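Long-range contact in ylmH (Streptococcus pneumoniae, PDB 2FPH), which is a cell division protein of a Gram-positive bacterium that probably binds nucleic acid, perhaps RNA, through a domain related to the RNA recognition motif: residues Leu87-Tyr92 with Arg128-Ile133. Numbering follows the deposited sequence.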
loop_
_atom_site.group_PDB
_atom_site.type_symbol
_atom_site.label_atom_id
_atom_site.label_comp_id
_atom_site.label_asym_id
_atom_site.label_seq_id
_atom_site.Cartn_x
_atom_site.Cartn_y
_atom_site.Cartn_z
ATOM N N LEU A 87 -2.008 4.622 9.188
ATOM C CA LEU A 87 -2.272 5.937 8.639
ATOM C C LEU A 87 -1.408 6.902 9.430
ATOM O O LEU A 87 -1.504 6.930 10.662
ATOM C CB LEU A 87 -3.735 6.350 8.758
ATOM C CG LEU A 87 -4.274 7.669 8.203
ATOM C CD1 LEU A 87 -4.187 7.851 6.736
ATOM C CD2 LEU A 87 -5.733 7.887 8.660
ATOM N N GLN A 88 -0.638 7.739 8.741
ATOM C CA GLN A 88 0.163 8.765 9.401
ATOM C C GLN A 88 -0.305 10.135 8.968
ATOM O O GLN A 88 -0.334 10.445 7.779
ATOM C CB GLN A 88 1.668 8.606 9.058
ATOM C CG GLN A 88 2.264 7.293 9.550
ATOM C CD GLN A 88 2.347 7.220 11.056
ATOM O OE1 GLN A 88 2.963 8.086 11.705
ATOM N NE2 GLN A 88 1.752 6.168 11.632
ATOM N N GLU A 89 -0.663 10.952 9.963
ATOM C CA GLU A 89 -0.862 12.375 9.735
ATOM C C GLU A 89 0.473 13.071 9.629
ATOM O O GLU A 89 1.373 12.848 10.448
ATOM C CB GLU A 89 -1.599 13.025 10.893
ATOM C CG GLU A 89 -2.010 14.442 10.556
ATOM C CD GLU A 89 -3.435 14.568 10.071
ATOM O OE1 GLU A 89 -4.262 13.664 10.342
ATOM O OE2 GLU A 89 -3.718 15.614 9.443
ATOM N N ILE A 90 0.585 13.931 8.625
ATOM C CA ILE A 90 1.808 14.715 8.398
ATOM C C ILE A 90 1.501 16.034 9.071
ATOM O O ILE A 90 0.889 16.904 8.450
ATOM C CB ILE A 90 2.125 14.885 6.903
ATOM C CG1 ILE A 90 2.365 13.517 6.235
ATOM C CG2 ILE A 90 3.400 15.699 6.713
ATOM C CD1 ILE A 90 2.541 13.516 4.725
ATOM N N VAL A 91 1.856 16.118 10.358
ATOM C CA VAL A 91 1.578 17.277 11.201
ATOM C C VAL A 91 2.543 18.436 10.854
ATOM O O VAL A 91 3.755 18.357 11.048
ATOM C CB VAL A 91 1.586 16.953 12.743
ATOM C CG1 VAL A 91 1.211 18.162 13.548
ATOM C CG2 VAL A 91 0.574 15.802 13.063
ATOM N N TYR A 92 1.885 19.504 10.419
ATOM C CA TYR A 92 2.350 20.629 9.662
ATOM C C TYR A 92 2.464 20.529 8.134
ATOM O O TYR A 92 3.546 20.706 7.577
ATOM C CB TYR A 92 3.531 21.292 10.270
ATOM C CG TYR A 92 3.194 22.756 10.432
ATOM C CD1 TYR A 92 2.314 23.156 11.398
ATOM C CD2 TYR A 92 3.714 23.717 9.563
ATOM C CE1 TYR A 92 1.978 24.453 11.556
ATOM C CE2 TYR A 92 3.401 25.062 9.728
ATOM C CZ TYR A 92 2.529 25.408 10.725
ATOM O OH TYR A 92 2.206 26.698 10.910
ATOM N N ARG A 128 -4.152 19.936 5.634
ATOM C CA ARG A 128 -3.858 18.681 6.314
ATOM C C ARG A 128 -3.366 17.681 5.270
ATOM O O ARG A 128 -3.713 17.734 4.080
ATOM C CB ARG A 128 -5.087 18.107 7.033
ATOM C CG ARG A 128 -5.202 18.478 8.515
ATOM C CD ARG A 128 -6.506 19.162 8.893
ATOM N NE ARG A 128 -6.268 20.555 9.291
ATOM C CZ ARG A 128 -6.560 21.076 10.485
ATOM N NH1 ARG A 128 -7.103 20.332 11.438
ATOM N NH2 ARG A 128 -6.299 22.362 10.732
ATOM N N ALA A 129 -2.526 16.763 5.728
ATOM C CA ALA A 129 -1.954 15.771 4.842
ATOM C C ALA A 129 -1.740 14.527 5.654
ATOM O O ALA A 129 -1.520 14.591 6.869
ATOM C CB ALA A 129 -0.643 16.216 4.260
ATOM N N GLN A 130 -1.881 13.412 4.946
ATOM C CA GLN A 130 -1.692 12.082 5.504
ATOM C C GLN A 130 -1.005 11.175 4.515
ATOM O O GLN A 130 -1.037 11.404 3.328
ATOM C CB GLN A 130 -3.003 11.421 5.912
ATOM C CG GLN A 130 -3.734 12.193 7.036
ATOM C CD GLN A 130 -5.153 11.703 7.219
ATOM O OE1 GLN A 130 -5.707 11.048 6.316
ATOM N NE2 GLN A 130 -5.741 11.999 8.378
ATOM N N ILE A 131 -0.395 10.107 5.022
ATOM C CA ILE A 131 0.100 9.016 4.177
ATOM C C ILE A 131 -0.197 7.651 4.800
ATOM O O ILE A 131 -0.127 7.526 6.029
ATOM C CB ILE A 131 1.623 9.263 3.920
ATOM C CG1 ILE A 131 2.168 8.250 2.925
ATOM C CG2 ILE A 131 2.428 9.317 5.261
ATOM C CD1 ILE A 131 3.533 8.487 2.517
ATOM N N MET A 132 -0.595 6.683 3.944
ATOM C CA MET A 132 -0.837 5.294 4.294
ATOM C C MET A 132 0.467 4.545 4.039
ATOM O O MET A 132 1.011 4.617 2.929
ATOM C CB MET A 132 -1.935 4.730 3.377
ATOM C CG MET A 132 -3.187 5.553 3.419
ATOM S SD MET A 132 -4.680 4.774 2.664
ATOM C CE MET A 132 -5.869 5.425 3.685
ATOM N N ILE A 133 1.017 3.930 5.074
ATOM C CA ILE A 133 2.308 3.215 4.973
ATOM C C ILE A 133 2.269 1.792 5.410
ATOM O O ILE A 133 1.379 1.392 6.122
ATOM C CB ILE A 133 3.391 3.940 5.804
ATOM C CG1 ILE A 133 3.078 3.829 7.314
ATOM C CG2 ILE A 133 3.531 5.392 5.310
ATOM C CD1 ILE A 133 4.268 4.114 8.155
#
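Gln88 and Ile131 form the hydrogen-bonded pair of two antiparallel strands, 87-91 and 130-133, which run at 151° with axes 4.7 Å apart at their closest. Gln88 N gives a bond of 2.8 Å to Ile131 O, and Ile131 N returns one to Gln88 O. Two residues on, Ile90 N is hydrogen-bonded to Ala129 O, lying above that carbonyl's plane. Leu87, Glu89, Gln130 and Met132 share one face. There Gln130 NE2 points almost straight at Glu89 OE1 (3.0 Å, 176° at the hydrogen), in its own amide plane but above the carboxylate, the two planes 82° apart. Leu87 CD1 lies 3.6 Å from Gln130 OE1, the oxygen that accepts Ile164 N, while Gln130 NE2 also donates to Glu162 O. On the other face Gln88 CB meets Ile131 CG2, Gln88 CG meets Ile133 CD1 at 4.0 Å, and Ile90 CD1 touches Ile131 CG2; helix 138-144 packs here, Gln142 binding Gln88 OE1. The strands are neighbours in the antiparallel sheet of the putative RNA-binding domain. With three bonds fixing its amide, Gln130 ties this strand pair to the C-terminal tail. Its N-H, with a long, weak ion pair from Arg158, probably helps stabilise a negative charge on buried Glu89.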